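Local coordinates for protein diaminobutyrate-pyruvate transaminase and L-2,4-diaminobutyrate decarboxylase (Vibrio parahaemolyticus, PDB 2QMA) that probably serves as a pyridoxal-phosphate-dependent L-2,4-diaminobutyrate decarboxylase, this chain being the C-terminal domain of a longer protein that also carries an aminotransferase part, at residues A118-I122 / R374-K379; L203-K209 / K227-D233; L441-L445 / L492-L496. All coordinates share one frame; numbering follows the deposited sequence. Where two conformers were deposited one is given.

Contact 1 of 3, residues A118-I122 / R374-K379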
ATOM      1  N   ALA A 118     -11.495  -8.983  -8.906  1.00 15.11           N
ATOM      2  CA  ALA A 118     -10.404  -8.111  -9.380  1.00 14.25           C
ATOM      3  C   ALA A 118      -9.054  -8.477  -8.731  1.00 15.12           C
ATOM      4  O   ALA A 118      -8.018  -8.486  -9.406  1.00 14.61           O
ATOM      5  CB  ALA A 118     -10.749  -6.612  -9.151  1.00 13.89           C
ATOM      6  N   GLU A 119      -9.055  -8.803  -7.438  1.00 14.56           N
ATOM      7  CA  GLU A 119      -7.806  -9.131  -6.764  1.00 14.52           C
ATOM      8  C   GLU A 119      -7.140 -10.345  -7.378  1.00 14.53           C
ATOM      9  O   GLU A 119      -5.919 -10.409  -7.417  1.00 15.04           O
ATOM     10  CB  GLU A 119      -8.035  -9.439  -5.281  1.00 14.97           C
ATOM     11  CG  GLU A 119      -8.427  -8.208  -4.458  1.00 17.23           C
ATOM     12  CD  GLU A 119      -7.252  -7.320  -4.072  1.00 18.60           C
ATOM     13  OE1 GLU A 119      -6.231  -7.353  -4.774  1.00 20.04           O
ATOM     14  OE2 GLU A 119      -7.362  -6.564  -3.085  1.00 16.75           O
ATOM     15  N   ALA A 120      -7.950 -11.313  -7.813  1.00 14.14           N
ATOM     16  CA  ALA A 120      -7.435 -12.525  -8.491  1.00 15.02           C
ATOM     17  C   ALA A 120      -6.641 -12.185  -9.746  1.00 15.69           C
ATOM     18  O   ALA A 120      -5.546 -12.743  -9.972  1.00 15.37           O
ATOM     19  CB  ALA A 120      -8.587 -13.542  -8.795  1.00 14.41           C
HETATM   20  N   MSE A 121      -7.172 -11.250 -10.534  1.00 15.13           N
HETATM   21  CA  MSE A 121      -6.488 -10.774 -11.736  0.60 15.41           C
HETATM   22  C   MSE A 121      -5.278  -9.886 -11.405  1.00 15.07           C
HETATM   23  O   MSE A 121      -4.234 -10.013 -12.026  1.00 15.48           O
HETATM   24  CB  MSE A 121      -7.472 -10.067 -12.671  0.60 15.16           C
HETATM   25  CG  MSE A 121      -8.581 -10.994 -13.152  0.60 15.32           C
HETATM   26 SE   MSE A 121      -9.989 -10.071 -14.127  0.42 16.15          SE
HETATM   27  CE  MSE A 121      -8.955  -9.655 -15.730  0.60 15.77           C
ATOM     28  N   ILE A 122      -5.417  -9.013 -10.404  1.00 13.70           N
ATOM     29  CA  ILE A 122      -4.288  -8.186  -9.983  1.00 13.03           C
ATOM     30  C   ILE A 122      -3.114  -9.108  -9.605  1.00 13.12           C
ATOM     31  O   ILE A 122      -1.984  -8.888 -10.007  1.00 12.15           O
ATOM     32  CB  ILE A 122      -4.659  -7.266  -8.737  1.00 13.62           C
ATOM     33  CG1 ILE A 122      -5.801  -6.272  -9.108  1.00 13.43           C
ATOM     34  CG2 ILE A 122      -3.420  -6.508  -8.221  1.00 13.53           C
ATOM     35  CD1 ILE A 122      -6.512  -5.552  -7.954  1.00 12.01           C
ATOM     36  N   ARG A 374       0.582  -1.266  -6.518  1.00 15.48           N
ATOM     37  CA  ARG A 374      -0.261  -2.319  -7.053  1.00 14.25           C
ATOM     38  C   ARG A 374      -1.475  -1.754  -7.796  1.00 12.90           C
ATOM     39  O   ARG A 374      -1.863  -0.584  -7.644  1.00 13.10           O
ATOM     40  CB  ARG A 374      -0.605  -3.425  -6.020  1.00 14.20           C
ATOM     41  CG  ARG A 374      -1.804  -3.220  -5.213  1.00 14.76           C
ATOM     42  CD  ARG A 374      -1.882  -4.055  -3.936  1.00 14.61           C
ATOM     43  NE  ARG A 374      -1.981  -5.508  -4.144  1.00 13.95           N
ATOM     44  CZ  ARG A 374      -3.119  -6.175  -4.390  1.00 14.05           C
ATOM     45  NH1 ARG A 374      -3.087  -7.509  -4.556  1.00 11.61           N
ATOM     46  NH2 ARG A 374      -4.281  -5.537  -4.456  1.00 15.02           N
ATOM     47  N   PHE A 375      -2.029  -2.613  -8.644  1.00 11.74           N
ATOM     48  CA  PHE A 375      -3.101  -2.253  -9.573  1.00 11.67           C
ATOM     49  C   PHE A 375      -4.473  -2.251  -8.849  1.00 12.13           C
ATOM     50  O   PHE A 375      -5.431  -2.902  -9.287  1.00 11.47           O
ATOM     51  CB  PHE A 375      -3.014  -3.259 -10.764  1.00 10.80           C
ATOM     52  CG  PHE A 375      -3.978  -2.979 -11.926  1.00 11.58           C
ATOM     53  CD1 PHE A 375      -4.663  -1.767 -12.051  1.00 12.46           C
ATOM     54  CD2 PHE A 375      -4.149  -3.949 -12.916  1.00 13.80           C
ATOM     55  CE1 PHE A 375      -5.534  -1.532 -13.134  1.00 10.25           C
ATOM     56  CE2 PHE A 375      -5.021  -3.721 -14.008  1.00 12.18           C
ATOM     57  CZ  PHE A 375      -5.705  -2.507 -14.104  1.00  9.36           C
ATOM     58  N   ASP A 376      -4.580  -1.508  -7.754  1.00 11.38           N
ATOM     59  CA  ASP A 376      -5.851  -1.444  -7.038  1.00 12.72           C
ATOM     60  C   ASP A 376      -7.054  -0.834  -7.843  1.00 12.21           C
ATOM     61  O   ASP A 376      -8.238  -1.095  -7.549  1.00 12.50           O
ATOM     62  CB  ASP A 376      -5.678  -0.679  -5.709  1.00 13.87           C
ATOM     63  CG  ASP A 376      -4.813  -1.428  -4.719  1.00 16.07           C
ATOM     64  OD1 ASP A 376      -5.027  -2.644  -4.606  1.00 14.99           O
ATOM     65  OD2 ASP A 376      -3.911  -0.805  -4.080  1.00 16.55           O
ATOM     66  N   ALA A 377      -6.738  -0.009  -8.824  1.00 11.73           N
ATOM     67  CA  ALA A 377      -7.774   0.732  -9.562  1.00 11.58           C
ATOM     68  C   ALA A 377      -8.642  -0.267 -10.332  1.00 11.76           C
ATOM     69  O   ALA A 377      -9.771   0.063 -10.730  1.00 11.98           O
ATOM     70  CB  ALA A 377      -7.138   1.733 -10.501  1.00 12.02           C
ATOM     71  N   LEU A 378      -8.135  -1.494 -10.509  1.00 11.70           N
ATOM     72  CA  LEU A 378      -8.891  -2.524 -11.277  1.00 11.80           C
ATOM     73  C   LEU A 378     -10.174  -2.840 -10.532  1.00 13.30           C
ATOM     74  O   LEU A 378     -11.226  -2.991 -11.148  1.00 14.71           O
ATOM     75  CB  LEU A 378      -8.071  -3.797 -11.590  1.00 11.53           C
ATOM     76  CG  LEU A 378      -8.818  -4.905 -12.399  1.00 11.19           C
ATOM     77  CD1 LEU A 378      -9.128  -4.462 -13.832  1.00 10.53           C
ATOM     78  CD2 LEU A 378      -8.065  -6.280 -12.439  1.00 10.47           C
ATOM     79  N   LYS A 379     -10.097  -2.855  -9.196  1.00 13.47           N
ATOM     80  CA  LYS A 379     -11.244  -3.103  -8.345  1.00 13.59           C
ATOM     81  C   LYS A 379     -12.390  -2.125  -8.689  1.00 13.47           C
ATOM     82  O   LYS A 379     -13.503  -2.579  -8.932  1.00 12.95           O
ATOM     83  CB  LYS A 379     -10.883  -2.951  -6.868  1.00 13.69           C
ATOM     84  CG  LYS A 379      -9.766  -3.873  -6.395  1.00 14.13           C
ATOM     85  CD  LYS A 379      -9.224  -3.348  -5.048  1.00 13.03           C
ATOM     86  CE  LYS A 379      -7.948  -3.988  -4.720  1.00 16.96           C
ATOM     87  NZ  LYS A 379      -7.575  -3.741  -3.295  1.00 16.37           N
TER
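Glu119, Arg374 and Lys379 meet in a buried salt-bridge network at the subunit interface, where helix 113-125 lies against the turn that leads into helix 377-386 and its first residues. Glu119 spreads its two oxygens over two cations. Glu119 OE1 takes Arg374 NH2 at 2.7 Å (161° at the hydrogen) through the syn lone pair and in the guanidinium plane, while NH1 adds only a weak bond. The two flat groups are nevertheless turned 52° apart, so this is no coplanar, two-oxygen pairing. Glu119 OE2 is met by Lys379 NZ at 2.8 Å, from above the carboxylate plane. A bend in the Glu119 chain (chi2 -80°) swings the carboxylate toward both cations, and Lys379 reaches it with its chain stretched out. Asp376 OD1 closes the ring: it accepts Arg374 NH2 at 3.0 Å and, weakly, Lys379 NZ, so two buried carboxylates share two cations.

Beside the charges, aliphatic side chains fill the contact. Ile122 lays CG2 over one face of the Arg374 guanidinium, 3.8 Å from NH1, and pushes CD1 to 3.2 Å from Phe375 O. Ala118 CB rests on Lys379 CA at 3.6 Å, and Leu378 CD2 comes 4.0 Å from Ile122 CG1, the two side chains running alongside one another, antiparallel.

Thr330 and Ser332 complete the polar shell: Thr330 OG1 bonds Glu119 OE2, Ser332 OG bonds Asp376 OD2, and the carbonyls of both residues take Lys379 NZ. Arg374 also pairs with Glu119 of the second subunit, Glu119 pairs in return with that subunit's Arg374, and Arg374 NE bonds Ile331 O of that subunit. The whole is a reciprocal Arg-Glu charge network across the interface of a dimeric pyridoxal-phosphate enzyme.

Contact 2 of 3, residues L203-K209 / K227-D233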
ATOM      1  N   LEU A 203       3.512  28.000  10.472  1.00 11.22           N
ATOM      2  CA  LEU A 203       2.476  27.394   9.644  1.00 11.39           C
ATOM      3  C   LEU A 203       1.484  26.614  10.500  1.00 10.67           C
ATOM      4  O   LEU A 203       1.870  25.938  11.488  1.00 12.37           O
ATOM      5  CB  LEU A 203       3.100  26.469   8.580  1.00 10.45           C
ATOM      6  CG  LEU A 203       4.001  27.199   7.549  1.00  9.03           C
ATOM      7  CD1 LEU A 203       4.744  26.173   6.656  1.00 12.39           C
ATOM      8  CD2 LEU A 203       3.208  28.134   6.660  1.00  8.35           C
ATOM      9  N   ARG A 204       0.210  26.721  10.145  1.00 10.89           N
ATOM     10  CA  ARG A 204      -0.836  26.059  10.925  1.00 10.48           C
ATOM     11  C   ARG A 204      -1.864  25.400  10.006  1.00 10.27           C
ATOM     12  O   ARG A 204      -2.282  25.992   9.002  1.00 10.00           O
ATOM     13  CB  ARG A 204      -1.573  27.035  11.863  1.00 10.66           C
ATOM     14  CG  ARG A 204      -0.738  27.566  13.049  1.00 10.78           C
ATOM     15  CD  ARG A 204      -0.319  26.452  14.014  1.00  8.28           C
ATOM     16  NE  ARG A 204       0.390  27.000  15.191  1.00  9.69           N
ATOM     17  CZ  ARG A 204       1.693  27.235  15.212  1.00 14.12           C
ATOM     18  NH1 ARG A 204       2.400  26.994  14.113  1.00 13.48           N
ATOM     19  NH2 ARG A 204       2.296  27.718  16.322  1.00 13.18           N
ATOM     20  N   ILE A 205      -2.269  24.190  10.394  1.00  9.38           N
ATOM     21  CA  ILE A 205      -3.340  23.471   9.732  1.00  9.99           C
ATOM     22  C   ILE A 205      -4.555  23.524  10.680  1.00  9.19           C
ATOM     23  O   ILE A 205      -4.479  23.167  11.874  1.00  8.51           O
ATOM     24  CB  ILE A 205      -2.973  22.010   9.527  1.00 10.18           C
ATOM     25  CG1 ILE A 205      -1.679  21.865   8.705  1.00 10.20           C
ATOM     26  CG2 ILE A 205      -4.201  21.199   8.986  1.00  9.28           C
ATOM     27  CD1 ILE A 205      -0.975  20.475   8.896  1.00 12.60           C
ATOM     28  N   VAL A 206      -5.665  23.998  10.146  1.00  8.59           N
ATOM     29  CA  VAL A 206      -6.878  24.146  10.921  1.00  9.31           C
ATOM     30  C   VAL A 206      -7.756  22.895  10.708  1.00  9.73           C
ATOM     31  O   VAL A 206      -7.965  22.447   9.564  1.00  9.98           O
ATOM     32  CB  VAL A 206      -7.665  25.448  10.473  1.00  8.57           C
ATOM     33  CG1 VAL A 206      -8.955  25.571  11.296  1.00  7.80           C
ATOM     34  CG2 VAL A 206      -6.799  26.694  10.543  1.00 10.90           C
ATOM     35  N   CYS A 207      -8.218  22.294  11.798  1.00 10.75           N
ATOM     36  CA  CYS A 207      -9.154  21.168  11.716  1.00 12.72           C
ATOM     37  C   CYS A 207     -10.081  21.162  12.943  1.00 13.80           C
ATOM     38  O   CYS A 207      -9.941  21.995  13.836  1.00 14.65           O
ATOM     39  CB  CYS A 207      -8.393  19.841  11.584  1.00 11.72           C
ATOM     40  SG  CYS A 207      -7.433  19.426  13.007  1.00 18.25           S
ATOM     41  N   SER A 208     -11.041  20.254  12.963  1.00 14.97           N
ATOM     42  CA  SER A 208     -11.978  20.199  14.085  1.00 16.79           C
ATOM     43  C   SER A 208     -11.426  19.217  15.100  1.00 17.87           C
ATOM     44  O   SER A 208     -10.541  18.414  14.793  1.00 16.96           O
ATOM     45  CB  SER A 208     -13.380  19.833  13.636  1.00 17.60           C
ATOM     46  OG  SER A 208     -13.564  18.444  13.541  1.00 21.70           O
ATOM     47  N   LYS A 209     -11.946  19.282  16.321  1.00 20.14           N
ATOM     48  CA  LYS A 209     -11.635  18.285  17.337  1.00 21.43           C
ATOM     49  C   LYS A 209     -12.017  16.849  16.941  1.00 22.28           C
ATOM     50  O   LYS A 209     -11.487  15.879  17.508  1.00 22.44           O
ATOM     51  CB  LYS A 209     -12.264  18.695  18.676  1.00 21.98           C
ATOM     52  CG  LYS A 209     -11.830  20.117  19.111  1.00 25.65           C
ATOM     53  CD  LYS A 209     -11.457  20.188  20.582  1.00 31.23           C
ATOM     54  CE  LYS A 209      -9.969  19.827  20.768  1.00 34.54           C
ATOM     55  NZ  LYS A 209      -9.505  19.972  22.203  1.00 36.18           N
ATOM     56  N   LYS A 227       2.213  20.572  17.020  1.00 13.71           N
ATOM     57  CA  LYS A 227       1.967  21.992  17.370  1.00 14.19           C
ATOM     58  C   LYS A 227       1.489  22.855  16.171  1.00 14.51           C
ATOM     59  O   LYS A 227       0.978  23.990  16.333  1.00 13.96           O
ATOM     60  CB  LYS A 227       3.201  22.560  18.085  1.00 15.66           C
ATOM     61  CG  LYS A 227       3.924  23.774  17.490  1.00 17.62           C
ATOM     62  CD  LYS A 227       4.652  23.417  16.312  1.00 17.57           C
ATOM     63  CE  LYS A 227       5.527  24.561  15.784  1.00 18.46           C
ATOM     64  NZ  LYS A 227       5.878  24.067  14.400  1.00 18.88           N
ATOM     65  N   ALA A 228       1.680  22.316  14.964  1.00 12.28           N
ATOM     66  CA  ALA A 228       1.210  22.985  13.746  1.00 11.79           C
ATOM     67  C   ALA A 228      -0.334  22.839  13.567  1.00 11.20           C
ATOM     68  O   ALA A 228      -0.946  23.514  12.739  1.00 11.18           O
ATOM     69  CB  ALA A 228       1.974  22.457  12.497  1.00 11.34           C
ATOM     70  N   VAL A 229      -0.957  21.939  14.320  1.00 10.33           N
ATOM     71  CA  VAL A 229      -2.394  21.700  14.131  1.00 11.97           C
ATOM     72  C   VAL A 229      -3.173  22.570  15.090  1.00 12.35           C
ATOM     73  O   VAL A 229      -2.968  22.519  16.302  1.00 11.87           O
ATOM     74  CB  VAL A 229      -2.759  20.216  14.316  1.00 11.43           C
ATOM     75  CG1 VAL A 229      -4.272  19.969  14.092  1.00 12.18           C
ATOM     76  CG2 VAL A 229      -1.956  19.350  13.377  1.00 11.58           C
HETATM   77  N   MSE A 230      -4.082  23.363  14.522  1.00 12.29           N
HETATM   78  CA  MSE A 230      -4.909  24.306  15.261  1.00 16.20           C
HETATM   79  C   MSE A 230      -6.319  23.737  15.256  1.00 15.81           C
HETATM   80  O   MSE A 230      -6.949  23.634  14.202  1.00 14.28           O
HETATM   81  CB  MSE A 230      -4.911  25.596  14.444  1.00 16.25           C
HETATM   82  CG  MSE A 230      -4.591  26.784  15.178  1.00 21.52           C
HETATM   83 SE   MSE A 230      -4.564  28.200  13.822  0.70 22.35          SE
HETATM   84  CE  MSE A 230      -5.474  29.239  15.017  1.00 17.99           C
ATOM     85  N   THR A 231      -6.829  23.325  16.409  1.00 17.17           N
ATOM     86  CA  THR A 231      -8.123  22.672  16.388  1.00 19.67           C
ATOM     87  C   THR A 231      -9.242  23.689  16.666  1.00 20.44           C
ATOM     88  O   THR A 231      -9.054  24.692  17.370  1.00 22.30           O
ATOM     89  CB  THR A 231      -8.226  21.472  17.343  1.00 20.23           C
ATOM     90  OG1 THR A 231      -8.255  21.965  18.686  1.00 23.69           O
ATOM     91  CG2 THR A 231      -7.051  20.476  17.170  1.00 19.23           C
ATOM     92  N   VAL A 232     -10.394  23.451  16.069  1.00 20.22           N
ATOM     93  CA  VAL A 232     -11.572  24.278  16.289  1.00 20.28           C
ATOM     94  C   VAL A 232     -12.612  23.402  16.978  1.00 19.87           C
ATOM     95  O   VAL A 232     -12.730  22.214  16.668  1.00 19.71           O
ATOM     96  CB  VAL A 232     -12.136  24.803  14.932  1.00 20.44           C
ATOM     97  CG1 VAL A 232     -13.332  25.732  15.140  1.00 19.75           C
ATOM     98  CG2 VAL A 232     -11.032  25.528  14.148  1.00 20.99           C
ATOM     99  N   ASP A 233     -13.400  23.989  17.878  1.00 20.02           N
ATOM    100  CA  ASP A 233     -14.432  23.237  18.577  1.00 19.70           C
ATOM    101  C   ASP A 233     -15.377  22.570  17.595  1.00 19.78           C
ATOM    102  O   ASP A 233     -15.622  23.102  16.504  1.00 19.59           O
ATOM    103  CB  ASP A 233     -15.238  24.173  19.471  1.00 20.59           C
ATOM    104  CG  ASP A 233     -14.434  24.688  20.656  1.00 22.87           C
ATOM    105  OD1 ASP A 233     -13.374  24.092  20.953  1.00 24.16           O
ATOM    106  OD2 ASP A 233     -14.865  25.684  21.283  1.00 25.45           O
TER
HETATM  107  O   HOH W   1       4.263  24.703  12.036  1.00 22.23           O
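Strands 203-208 and 229-232 run parallel, their axes 4.5 Å apart at closest and inclined by 32°, as the two strands of a beta-alpha-beta unit whose crossover is helix 214-221. In the mixed sheet of the pyridoxal-phosphate-binding fold, strand 229-232 is an outermost strand within this chain. Five backbone bonds join the pair: Ile205 N to Ala228 O, Met230 N to Ile205 O (2.7 Å, 177° at the hydrogen), Cys207 N to Met230 O, Val232 N to Cys207 O and Lys209 N to Val232 O.

On one face Val206 CG1 touches Val232 CG2 at 3.5 Å, and this side, with Met230, packs on helix 245-254. On the other, Cys207 SG presses against Val229 CG1 at 3.4 Å, with Ile205 beside them; these three meet the crossover helix.

At the N-terminal end of the pair Arg204 crosses Met230 at about a right angle, its CB 3.8 Å from the selenium of that selenomethionine. A bend in its chain (chi2 -64°) folds the guanidinium back so that one face lies over Lys227 O, without a hydrogen bond to it. What holds the group is NH1, which bonds Leu203 O at 2.9 Å and also Asp201 O. Lys227 NZ, besides bonding Leu224 O, is also tied across the pair by one water, which accepts from Lys227 NZ at 2.9 Å and donates to Leu203 O at 2.7 Å.

Contact 3 of 3, residues L441-L445 / L492-L496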
ATOM      1  N   LEU A 441     -19.551  -1.171  32.909  1.00 28.67           N
ATOM      2  CA  LEU A 441     -20.405  -2.187  32.300  1.00 27.53           C
ATOM      3  C   LEU A 441     -20.202  -2.224  30.794  1.00 26.71           C
ATOM      4  O   LEU A 441     -19.960  -3.278  30.221  1.00 25.86           O
ATOM      5  CB  LEU A 441     -21.880  -1.932  32.645  1.00 27.09           C
ATOM      6  CG  LEU A 441     -22.947  -2.658  31.825  1.00 28.04           C
ATOM      7  CD1 LEU A 441     -22.870  -4.166  32.077  1.00 29.36           C
ATOM      8  CD2 LEU A 441     -24.352  -2.129  32.089  1.00 27.44           C
ATOM      9  N   ASN A 442     -20.256  -1.057  30.158  1.00 26.57           N
ATOM     10  CA  ASN A 442     -20.112  -1.003  28.703  1.00 26.26           C
ATOM     11  C   ASN A 442     -18.710  -1.332  28.188  1.00 26.65           C
ATOM     12  O   ASN A 442     -18.554  -1.960  27.131  1.00 26.73           O
ATOM     13  CB  ASN A 442     -20.646   0.323  28.152  1.00 25.88           C
ATOM     14  CG  ASN A 442     -22.143   0.398  28.220  1.00 25.47           C
ATOM     15  OD1 ASN A 442     -22.843  -0.090  27.320  1.00 25.66           O
ATOM     16  ND2 ASN A 442     -22.664   1.011  29.290  1.00 25.85           N
ATOM     17  N   LYS A 443     -17.683  -0.947  28.937  1.00 26.78           N
ATOM     18  CA  LYS A 443     -16.335  -1.422  28.622  1.00 27.21           C
ATOM     19  C   LYS A 443     -16.214  -2.948  28.665  1.00 27.11           C
ATOM     20  O   LYS A 443     -15.656  -3.570  27.751  1.00 27.53           O
ATOM     21  CB  LYS A 443     -15.303  -0.791  29.553  1.00 27.91           C
ATOM     22  CG  LYS A 443     -14.949   0.606  29.129  1.00 29.08           C
ATOM     23  CD  LYS A 443     -13.480   0.881  29.382  1.00 32.43           C
ATOM     24  CE  LYS A 443     -13.312   1.729  30.610  1.00 33.60           C
ATOM     25  NZ  LYS A 443     -14.100   2.995  30.535  1.00 32.47           N
ATOM     26  N   ALA A 444     -16.745  -3.548  29.722  1.00 26.18           N
ATOM     27  CA  ALA A 444     -16.599  -4.965  29.917  1.00 26.40           C
ATOM     28  C   ALA A 444     -17.416  -5.718  28.849  1.00 26.59           C
ATOM     29  O   ALA A 444     -16.917  -6.665  28.245  1.00 25.33           O
ATOM     30  CB  ALA A 444     -17.008  -5.348  31.325  1.00 25.61           C
ATOM     31  N   LEU A 445     -18.636  -5.258  28.562  1.00 26.07           N
ATOM     32  CA  LEU A 445     -19.422  -5.983  27.583  1.00 27.07           C
ATOM     33  C   LEU A 445     -18.830  -5.889  26.169  1.00 25.61           C
ATOM     34  O   LEU A 445     -18.864  -6.873  25.430  1.00 25.66           O
ATOM     35  CB  LEU A 445     -20.912  -5.632  27.651  1.00 27.41           C
ATOM     36  CG  LEU A 445     -21.560  -4.494  26.912  1.00 29.14           C
ATOM     37  CD1 LEU A 445     -21.660  -4.842  25.412  1.00 31.38           C
ATOM     38  CD2 LEU A 445     -22.943  -4.272  27.535  1.00 27.73           C
ATOM     39  N   LEU A 492     -25.561 -10.222  27.475  1.00 18.64           N
ATOM     40  CA  LEU A 492     -24.222 -10.037  28.042  1.00 20.12           C
ATOM     41  C   LEU A 492     -24.265  -9.083  29.241  1.00 20.78           C
ATOM     42  O   LEU A 492     -23.696  -9.371  30.301  1.00 21.28           O
ATOM     43  CB  LEU A 492     -23.255  -9.478  26.977  1.00 19.37           C
ATOM     44  CG  LEU A 492     -22.653 -10.477  26.004  1.00 20.09           C
ATOM     45  CD1 LEU A 492     -21.762  -9.745  25.018  1.00 26.31           C
ATOM     46  CD2 LEU A 492     -21.821 -11.567  26.731  1.00 25.17           C
ATOM     47  N   ALA A 493     -24.949  -7.959  29.059  1.00 21.14           N
ATOM     48  CA  ALA A 493     -25.130  -6.944  30.101  1.00 22.51           C
ATOM     49  C   ALA A 493     -25.777  -7.499  31.371  1.00 23.13           C
ATOM     50  O   ALA A 493     -25.356  -7.165  32.476  1.00 22.89           O
ATOM     51  CB  ALA A 493     -25.930  -5.786  29.572  1.00 21.82           C
ATOM     52  N   VAL A 494     -26.792  -8.354  31.207  1.00 25.05           N
ATOM     53  CA  VAL A 494     -27.506  -8.982  32.329  1.00 26.74           C
ATOM     54  C   VAL A 494     -26.535  -9.796  33.206  1.00 27.43           C
ATOM     55  O   VAL A 494     -26.695  -9.922  34.433  1.00 28.53           O
ATOM     56  CB  VAL A 494     -28.691  -9.864  31.805  1.00 26.47           C
ATOM     57  CG1 VAL A 494     -29.171 -10.854  32.845  1.00 28.50           C
ATOM     58  CG2 VAL A 494     -29.855  -8.983  31.345  1.00 27.68           C
ATOM     59  N   GLU A 495     -25.515 -10.339  32.565  1.00 27.60           N
ATOM     60  CA  GLU A 495     -24.582 -11.199  33.233  1.00 28.16           C
ATOM     61  C   GLU A 495     -23.406 -10.455  33.859  1.00 28.75           C
ATOM     62  O   GLU A 495     -22.634 -11.038  34.613  1.00 28.31           O
ATOM     63  CB  GLU A 495     -24.115 -12.288  32.273  1.00 28.77           C
ATOM     64  CG  GLU A 495     -25.207 -13.352  31.934  1.00 30.83           C
ATOM     65  CD  GLU A 495     -25.860 -14.017  33.165  1.00 30.90           C
ATOM     66  OE1 GLU A 495     -25.139 -14.367  34.122  1.00 33.27           O
ATOM     67  OE2 GLU A 495     -27.093 -14.202  33.183  1.00 31.80           O
ATOM     68  N   LEU A 496     -23.301  -9.165  33.559  1.00 29.20           N
ATOM     69  CA  LEU A 496     -22.186  -8.334  33.998  1.00 30.28           C
ATOM     70  C   LEU A 496     -22.602  -7.340  35.052  1.00 30.25           C
ATOM     71  O   LEU A 496     -21.734  -6.770  35.704  1.00 31.29           O
ATOM     72  CB  LEU A 496     -21.597  -7.557  32.810  1.00 29.98           C
ATOM     73  CG  LEU A 496     -20.834  -8.434  31.827  1.00 31.05           C
ATOM     74  CD1 LEU A 496     -20.498  -7.622  30.605  1.00 30.13           C
ATOM     75  CD2 LEU A 496     -19.590  -9.027  32.460  1.00 33.47           C
TER
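Leu496, the last modelled residue, and Ala493 supply two bumps that fit against Leu441, Ala444 and Leu445, joining the C-terminal helix 479-495 to helix 438-452 in the part of the fold built round the four-stranded antiparallel sheet. This is an apolar helix-helix packing, side chains against side chains and backbone, with no hydrogen bond between the segments.

The larger bump is Leu496. A chi1 of -71° turns its CG away from its own carbonyl carbon, and the CD1 branch runs up to the backbone of helix 438-452 and settles where Ala444 passes into Leu445. Leu496 CD1 lies 3.6 Å from Leu445 CB and 4.0 Å from Ala444 C, with Ala444 CB forming one wall of the hollow. Nearer its own backbone, Leu496 is met by Leu441: CD1 of Leu441 comes to 3.7 Å from Leu496 CB, the two side chains crossing obliquely. Leu441 thus lies against the root of Leu496 while Leu445 receives its tip.

Ala493 makes the second, smaller bump. Leu441 and Leu445 stand one helical turn apart, and the methyl of Ala493 faces the notch between them, Ala493 CB being 3.9 Å from Leu445 CD2 and 4.3 Å from Leu441 CD1. Leu445 has a chi1 of 88°, an unusual setting for a helical leucine, which directs CD2 to this methyl.

Leu441 and Leu445 also touch Ala431 of strand 426-431, and Leu445 touches Leu468 of strand 465-471 as well. These two leucines therefore serve sheet and terminal helix alike. At the far end of the interface Leu492, which also packs on Ala449 and Arg452, brings its CD1 to 4.1 Å from the carbonyl oxygen of Leu445.

In the fold
The three contacts are well separated: the centres of contacts 1 and 2 lie about 37 Å apart, those of 2 and 3 also about 37 Å, and those of 1 and 3 about 42 Å. Contact 2 falls, in sequence, between the two segments of contact 1; both lie in the part of the chain that matches pyridoxal-dependent decarboxylases, on opposite sides of the chain's centre. Contact 2 builds the edge of the seven-stranded mixed sheet, whereas contact 1 joins helix 113-125 to the turn and start of helix 377-386 at the dimer interface. Contact 3 follows later and belongs with the separate four-stranded antiparallel sheet. All lie away from the lysine predicted to carry pyridoxal phosphate.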